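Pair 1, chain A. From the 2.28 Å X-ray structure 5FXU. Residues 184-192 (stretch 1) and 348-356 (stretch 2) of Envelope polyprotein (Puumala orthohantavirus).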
# COMPACT_ATOMS: atom_id res chain seq x y z
N TYR A 184 -0.35 28.06 -13.36
CA TYR A 184 0.43 26.82 -13.48
C TYR A 184 -0.35 25.71 -14.23
O TYR A 184 -1.56 25.81 -14.34
CB TYR A 184 0.99 26.41 -12.09
CG TYR A 184 0.01 26.41 -10.92
CD1 TYR A 184 -1.25 25.79 -11.01
CD2 TYR A 184 0.36 26.98 -9.68
CE1 TYR A 184 -2.14 25.76 -9.93
CE2 TYR A 184 -0.52 26.95 -8.59
CZ TYR A 184 -1.77 26.34 -8.71
OH TYR A 184 -2.65 26.30 -7.64
N ASP A 185 0.34 24.71 -14.81
CA ASP A 185 -0.34 23.54 -15.40
C ASP A 185 -0.69 22.52 -14.32
O ASP A 185 -0.11 22.53 -13.24
CB ASP A 185 0.55 22.84 -16.43
CG ASP A 185 0.89 23.73 -17.62
OD1 ASP A 185 -0.04 24.20 -18.31
OD2 ASP A 185 2.09 23.95 -17.89
N ILE A 186 -1.66 21.66 -14.61
CA ILE A 186 -2.12 20.67 -13.65
C ILE A 186 -2.09 19.29 -14.28
O ILE A 186 -2.77 19.05 -15.26
CB ILE A 186 -3.55 20.99 -13.17
CG1 ILE A 186 -3.54 22.32 -12.41
CG2 ILE A 186 -4.11 19.86 -12.29
CD1 ILE A 186 -4.91 22.83 -12.03
N VAL A 187 -1.36 18.38 -13.66
CA VAL A 187 -1.24 17.01 -14.14
C VAL A 187 -1.58 16.02 -13.02
O VAL A 187 -1.17 16.18 -11.87
CB VAL A 187 0.18 16.74 -14.70
CG1 VAL A 187 0.30 15.32 -15.19
CG2 VAL A 187 0.47 17.69 -15.86
N THR A 188 -2.31 14.99 -13.37
CA THR A 188 -2.70 13.93 -12.43
C THR A 188 -1.62 12.85 -12.36
O THR A 188 -1.30 12.28 -13.39
CB THR A 188 -4.04 13.37 -12.85
OG1 THR A 188 -5.03 14.37 -12.60
CG2 THR A 188 -4.39 12.15 -12.08
N VAL A 189 -1.09 12.58 -11.17
CA VAL A 189 -0.01 11.61 -10.99
C VAL A 189 -0.40 10.49 -10.03
O VAL A 189 -1.23 10.67 -9.14
CB VAL A 189 1.33 12.23 -10.52
CG1 VAL A 189 1.79 13.30 -11.48
CG2 VAL A 189 1.23 12.82 -9.13
N MET A 190 0.24 9.35 -10.20
CA MET A 190 0.08 8.21 -9.32
C MET A 190 0.76 8.45 -7.98
O MET A 190 1.83 9.03 -7.91
CB MET A 190 0.63 6.95 -9.97
CG MET A 190 0.46 5.69 -9.14
SD MET A 190 0.92 4.11 -9.94
CE MET A 190 -0.48 3.91 -11.03
N VAL A 191 0.11 7.97 -6.92
CA VAL A 191 0.68 7.96 -5.59
C VAL A 191 0.54 6.55 -5.06
O VAL A 191 -0.53 5.95 -5.19
CB VAL A 191 -0.02 8.94 -4.64
CG1 VAL A 191 0.71 9.00 -3.31
CG2 VAL A 191 0.06 10.34 -5.19
N ARG A 192 1.63 6.03 -4.52
CA ARG A 192 1.66 4.72 -3.84
C ARG A 192 2.12 4.86 -2.40
O ARG A 192 3.16 5.46 -2.16
CB ARG A 192 2.58 3.73 -4.58
CG ARG A 192 1.94 3.18 -5.82
CD ARG A 192 2.82 2.65 -6.94
NE ARG A 192 3.60 3.60 -7.72
CZ ARG A 192 4.26 3.28 -8.83
NH1 ARG A 192 4.22 2.04 -9.32
NH2 ARG A 192 4.94 4.22 -9.46
N PHE A 348 -4.51 8.50 -7.36
CA PHE A 348 -4.07 9.60 -8.21
C PHE A 348 -4.43 10.93 -7.58
O PHE A 348 -5.51 11.07 -7.02
CB PHE A 348 -4.67 9.47 -9.60
CG PHE A 348 -4.32 8.18 -10.29
CD1 PHE A 348 -5.08 7.03 -10.08
CD2 PHE A 348 -3.21 8.11 -11.12
CE1 PHE A 348 -4.74 5.83 -10.70
CE2 PHE A 348 -2.88 6.91 -11.76
CZ PHE A 348 -3.64 5.77 -11.54
N ILE A 349 -3.52 11.89 -7.66
CA ILE A 349 -3.78 13.26 -7.23
C ILE A 349 -3.33 14.26 -8.29
O ILE A 349 -2.33 14.03 -9.00
CB ILE A 349 -3.11 13.59 -5.87
CG1 ILE A 349 -1.58 13.58 -5.96
CG2 ILE A 349 -3.60 12.62 -4.80
CD1 ILE A 349 -0.87 14.12 -4.73
N PRO A 350 -4.07 15.38 -8.42
CA PRO A 350 -3.65 16.45 -9.31
C PRO A 350 -2.51 17.27 -8.70
O PRO A 350 -2.59 17.63 -7.53
CB PRO A 350 -4.91 17.29 -9.45
CG PRO A 350 -5.63 17.11 -8.16
CD PRO A 350 -5.33 15.71 -7.73
N LEU A 351 -1.45 17.52 -9.46
CA LEU A 351 -0.37 18.39 -9.02
C LEU A 351 -0.26 19.62 -9.90
O LEU A 351 -0.33 19.52 -11.12
CB LEU A 351 0.98 17.67 -9.07
CG LEU A 351 1.22 16.53 -8.10
CD1 LEU A 351 2.50 15.76 -8.35
CD2 LEU A 351 1.22 17.05 -6.68
N PRO A 352 -0.06 20.79 -9.28
CA PRO A 352 0.26 21.99 -10.03
C PRO A 352 1.74 22.00 -10.39
O PRO A 352 2.58 21.55 -9.61
CB PRO A 352 -0.08 23.10 -9.05
CG PRO A 352 0.24 22.52 -7.72
CD PRO A 352 -0.05 21.05 -7.83
N GLY A 353 2.05 22.51 -11.58
CA GLY A 353 3.43 22.59 -12.08
C GLY A 353 3.52 23.13 -13.49
O GLY A 353 2.69 23.95 -13.89
N GLU A 354 4.50 22.65 -14.25
CA GLU A 354 4.75 23.12 -15.61
C GLU A 354 5.00 21.95 -16.57
O GLU A 354 5.83 21.10 -16.31
CB GLU A 354 5.94 24.08 -15.62
CG GLU A 354 5.76 25.32 -14.74
CD GLU A 354 6.56 26.53 -15.21
OE1 GLU A 354 6.29 26.96 -16.35
OE2 GLU A 354 7.42 27.07 -14.46
N ILE A 355 4.25 21.90 -17.67
CA ILE A 355 4.34 20.82 -18.68
C ILE A 355 5.59 20.82 -19.59
O ILE A 355 6.04 19.75 -20.02
CB ILE A 355 3.01 20.75 -19.49
CG1 ILE A 355 1.97 19.96 -18.69
CG2 ILE A 355 3.20 20.13 -20.87
CD1 ILE A 355 0.56 19.96 -19.26
N GLU A 356 6.14 21.99 -19.91
CA GLU A 356 7.33 22.08 -20.80
C GLU A 356 7.06 21.53 -22.21
O GLU A 356 6.90 20.31 -22.41
CB GLU A 356 8.57 21.39 -20.20
CG GLU A 356 8.88 21.65 -18.74
CD GLU A 356 9.11 23.10 -18.45
OE1 GLU A 356 10.02 23.71 -19.05
OE2 GLU A 356 8.39 23.64 -17.61

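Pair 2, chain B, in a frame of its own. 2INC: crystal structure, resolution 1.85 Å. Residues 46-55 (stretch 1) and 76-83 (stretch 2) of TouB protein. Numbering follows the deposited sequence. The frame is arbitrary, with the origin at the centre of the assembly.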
# COMPACT_ATOMS: atom_id res chain seq x y z
N GLU B 46 33.47 57.89 8.05
CA GLU B 46 33.60 58.84 9.14
C GLU B 46 34.27 58.19 10.37
O GLU B 46 34.42 58.85 11.41
CB GLU B 46 32.21 59.33 9.54
CG GLU B 46 31.56 60.31 8.55
CD GLU B 46 31.68 61.77 8.99
OE1 GLU B 46 31.33 62.07 10.17
OE2 GLU B 46 32.12 62.61 8.17
N LYS B 47 34.65 56.92 10.26
CA LYS B 47 35.12 56.14 11.42
C LYS B 47 36.49 55.51 11.19
O LYS B 47 36.94 55.37 10.06
CB LYS B 47 34.09 55.07 11.80
CG LYS B 47 32.76 55.63 12.29
CD LYS B 47 32.87 56.07 13.74
CE LYS B 47 31.55 56.62 14.23
NZ LYS B 47 31.50 56.69 15.70
N ILE B 48 37.14 55.13 12.28
CA ILE B 48 38.43 54.44 12.21
C ILE B 48 38.25 53.03 12.81
O ILE B 48 37.58 52.89 13.84
CB ILE B 48 39.53 55.28 12.90
CG1 ILE B 48 40.13 56.22 11.83
CG2 ILE B 48 40.59 54.42 13.59
CD1 ILE B 48 40.92 57.38 12.35
N LEU B 49 38.79 52.02 12.13
CA LEU B 49 38.69 50.63 12.61
C LEU B 49 39.71 50.36 13.69
O LEU B 49 40.92 50.53 13.46
CB LEU B 49 38.93 49.61 11.48
CG LEU B 49 38.01 49.72 10.28
CD1 LEU B 49 38.29 48.60 9.29
CD2 LEU B 49 36.58 49.69 10.75
N ARG B 50 39.25 49.96 14.86
CA ARG B 50 40.17 49.60 15.95
C ARG B 50 40.18 48.07 16.22
O ARG B 50 39.25 47.36 15.81
CB ARG B 50 39.79 50.39 17.21
CG ARG B 50 39.96 51.92 16.98
CD ARG B 50 41.40 52.26 16.57
NE ARG B 50 42.38 51.83 17.58
CZ ARG B 50 42.51 52.37 18.80
NH1 ARG B 50 41.72 53.37 19.18
NH2 ARG B 50 43.43 51.91 19.64
N VAL B 51 41.23 47.58 16.89
CA VAL B 51 41.33 46.15 17.28
C VAL B 51 41.27 45.98 18.81
O VAL B 51 42.10 46.56 19.52
CB VAL B 51 42.64 45.52 16.72
CG1 VAL B 51 42.69 44.01 17.01
CG2 VAL B 51 42.75 45.74 15.22
N ARG B 52 40.31 45.22 19.35
CA ARG B 52 40.38 44.82 20.76
C ARG B 52 40.29 43.32 20.97
O ARG B 52 39.63 42.61 20.20
CB ARG B 52 39.38 45.53 21.66
CG ARG B 52 38.00 45.45 21.19
CD ARG B 52 36.97 45.71 22.29
NE ARG B 52 35.68 45.40 21.67
CZ ARG B 52 34.51 45.91 22.04
NH1 ARG B 52 34.43 46.76 23.07
NH2 ARG B 52 33.40 45.56 21.38
N ARG B 53 40.99 42.86 22.00
CA ARG B 53 41.00 41.46 22.36
C ARG B 53 39.59 41.09 22.83
O ARG B 53 39.07 41.73 23.75
CB ARG B 53 42.03 41.24 23.46
CG ARG B 53 42.25 39.78 23.83
CD ARG B 53 43.05 39.68 25.13
NE ARG B 53 44.45 39.73 24.81
CZ ARG B 53 45.37 40.44 25.47
NH1 ARG B 53 45.05 41.19 26.52
NH2 ARG B 53 46.64 40.40 25.04
N HIS B 54 38.97 40.09 22.18
CA HIS B 54 37.56 39.78 22.45
C HIS B 54 37.37 39.41 23.91
O HIS B 54 36.43 39.88 24.55
CB HIS B 54 37.03 38.63 21.56
CG HIS B 54 35.56 38.40 21.71
ND1 HIS B 54 35.04 37.31 22.38
CD2 HIS B 54 34.49 39.12 21.28
CE1 HIS B 54 33.72 37.38 22.37
NE2 HIS B 54 33.36 38.47 21.71
N GLU B 55 38.29 38.59 24.43
CA GLU B 55 38.16 37.97 25.76
C GLU B 55 38.05 38.95 26.93
O GLU B 55 37.29 38.71 27.86
CB GLU B 55 39.29 36.96 26.02
CG GLU B 55 39.07 36.13 27.30
CD GLU B 55 40.10 34.99 27.47
OE1 GLU B 55 41.24 35.11 26.95
OE2 GLU B 55 39.75 33.97 28.13
N THR B 76 40.60 35.48 19.45
CA THR B 76 39.54 36.25 18.83
C THR B 76 39.72 37.73 19.14
O THR B 76 39.88 38.14 20.30
CB THR B 76 38.12 35.75 19.27
OG1 THR B 76 38.01 34.36 18.89
CG2 THR B 76 36.98 36.53 18.60
N LEU B 77 39.59 38.51 18.08
CA LEU B 77 39.73 39.98 18.13
C LEU B 77 38.48 40.66 17.59
O LEU B 77 38.02 40.33 16.48
CB LEU B 77 40.93 40.39 17.26
CG LEU B 77 42.28 39.82 17.63
CD1 LEU B 77 43.34 40.24 16.60
CD2 LEU B 77 42.68 40.18 19.06
N ASP B 78 37.92 41.59 18.36
CA ASP B 78 36.84 42.46 17.87
C ASP B 78 37.43 43.55 16.97
O ASP B 78 38.49 44.09 17.28
CB ASP B 78 36.12 43.11 19.04
CG ASP B 78 35.48 42.11 19.95
OD1 ASP B 78 35.08 41.01 19.42
OD2 ASP B 78 35.39 42.41 21.17
N ILE B 79 36.79 43.82 15.84
CA ILE B 79 37.24 44.90 14.97
C ILE B 79 36.07 45.86 14.98
O ILE B 79 34.96 45.55 14.48
CB ILE B 79 37.63 44.46 13.54
CG1 ILE B 79 38.63 43.31 13.57
CG2 ILE B 79 38.34 45.60 12.79
CD1 ILE B 79 37.97 42.00 13.82
N ILE B 80 36.30 46.99 15.64
CA ILE B 80 35.24 47.95 15.93
C ILE B 80 35.45 49.33 15.25
O ILE B 80 36.58 49.75 15.00
CB ILE B 80 35.04 48.10 17.47
CG1 ILE B 80 36.32 48.60 18.11
CG2 ILE B 80 34.67 46.72 18.08
CD1 ILE B 80 36.27 48.80 19.63
N PHE B 81 34.33 49.99 14.91
CA PHE B 81 34.32 51.37 14.38
C PHE B 81 34.47 52.37 15.51
O PHE B 81 33.63 52.44 16.43
CB PHE B 81 33.02 51.66 13.63
CG PHE B 81 32.81 50.78 12.45
CD1 PHE B 81 33.38 51.09 11.23
CD2 PHE B 81 32.07 49.61 12.57
CE1 PHE B 81 33.22 50.27 10.13
CE2 PHE B 81 31.88 48.80 11.48
CZ PHE B 81 32.46 49.12 10.25
N MET B 82 35.56 53.15 15.43
CA MET B 82 35.76 54.27 16.35
C MET B 82 36.19 55.58 15.63
O MET B 82 36.45 55.60 14.41
CB MET B 82 36.77 53.88 17.42
CG MET B 82 36.18 53.02 18.49
SD MET B 82 37.49 52.40 19.53
CE MET B 82 37.45 53.57 20.91
N ASP B 83 36.27 56.67 16.38
CA ASP B 83 36.81 57.93 15.82
C ASP B 83 38.07 58.42 16.53
O ASP B 83 38.74 57.67 17.23
CB ASP B 83 35.73 59.00 15.85
CG ASP B 83 34.84 58.86 17.05
OD1 ASP B 83 33.60 58.91 16.89
OD2 ASP B 83 35.40 58.64 18.15
O HOH W 1 40.13 37.06 22.58

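Antiparallel β-pairing fixes the backbone and leaves the side chains free, and the two pairs compared here illustrate how far that freedom extends. In pair 1, from a hantavirus envelope polyprotein, and in pair 2, from TouB, two strands run in opposing directions, at 149° and 141° between their N-to-C directions, and the fourteen central residues superpose with an RMSD of 0.6 Å. The register is the same. Asp A185, Val A187 and Val A189 form hydrogen-bonded pairs with Gly A353, Leu A351 and Ile A349; their counterparts Ile B48, Arg B50 and Arg B52 do so with Met B82, Ile B80 and Asp B78. Each such pair is closed by two reciprocal bonds: Leu A351 N reaches Val A187 O at 2.8 Å, and Arg B50 N reaches Ile B80 O at 2.7 Å.

The face carrying the hydrogen-bonded pairs shows the sharpest divergence. In pair 1 it is largely hydrocarbon. Val A189 CG2 lies 3.3 Å from Leu A351 CD1, a diagonal contact closer than the one to its direct partner, where Val A189 CG2 and Ile A349 CG1 are 4.3 Å apart. In pair 2 the corresponding residues are Arg B52, Ile B80 and Asp B78. The direct partner now supplies charge: Arg B52 NE and Asp B78 OD2 form a salt bridge at 3.0 Å, although its hydrogen bond is weak, with an angle of 123°. The diagonal remains apolar on one side, for Ile B80 CD1 lies over a face of the guanidinium.

At the next rung, Val A187 matches Arg B50. Arg B50 CG lies 3.6 Å from Met B82 SD; the place of Met B82 is taken in pair 1 by Gly A353, which has no side chain, so that contact has no equivalent there. Within pair 1, Asp A185 OD2 also accepts a hydrogen bond from Ile A355 N, across in the other stretch, at 3.0 Å.

At the start of the first stretch, Pro A352 CB lies over a face of the Tyr A184 ring, 3.5 Å from Tyr A184 CE1, whereas the matched Lys B47 sets its CB at the edge of the Phe B81 ring and extends NZ to a salt bridge with Asp B83 OD1 at 3.3 Å.

On the other face, Ile A186 and Leu B49 nearly coincide, as do the backbones of Pro A352 and Phe B81. Ile A186 CG2 packs on Pro A350 CB at 3.9 Å; Leu B49 CD2 instead meets Phe B81 CE1 at 3.5 Å, and its CB is 4.3 Å from CG2 of Ile B79, the match of Pro A350. One step further, Thr A188 CG2 touches Phe A348 CB at 3.7 Å, and Val B51 CG1 touches Leu B77 CD1 at 3.8 Å: different residues repeat one diagonal. The general lesson is that the backbone dictates which positions are neighbours, while the side chains decide whether those neighbours meet through hydrocarbon, charge or sulfur.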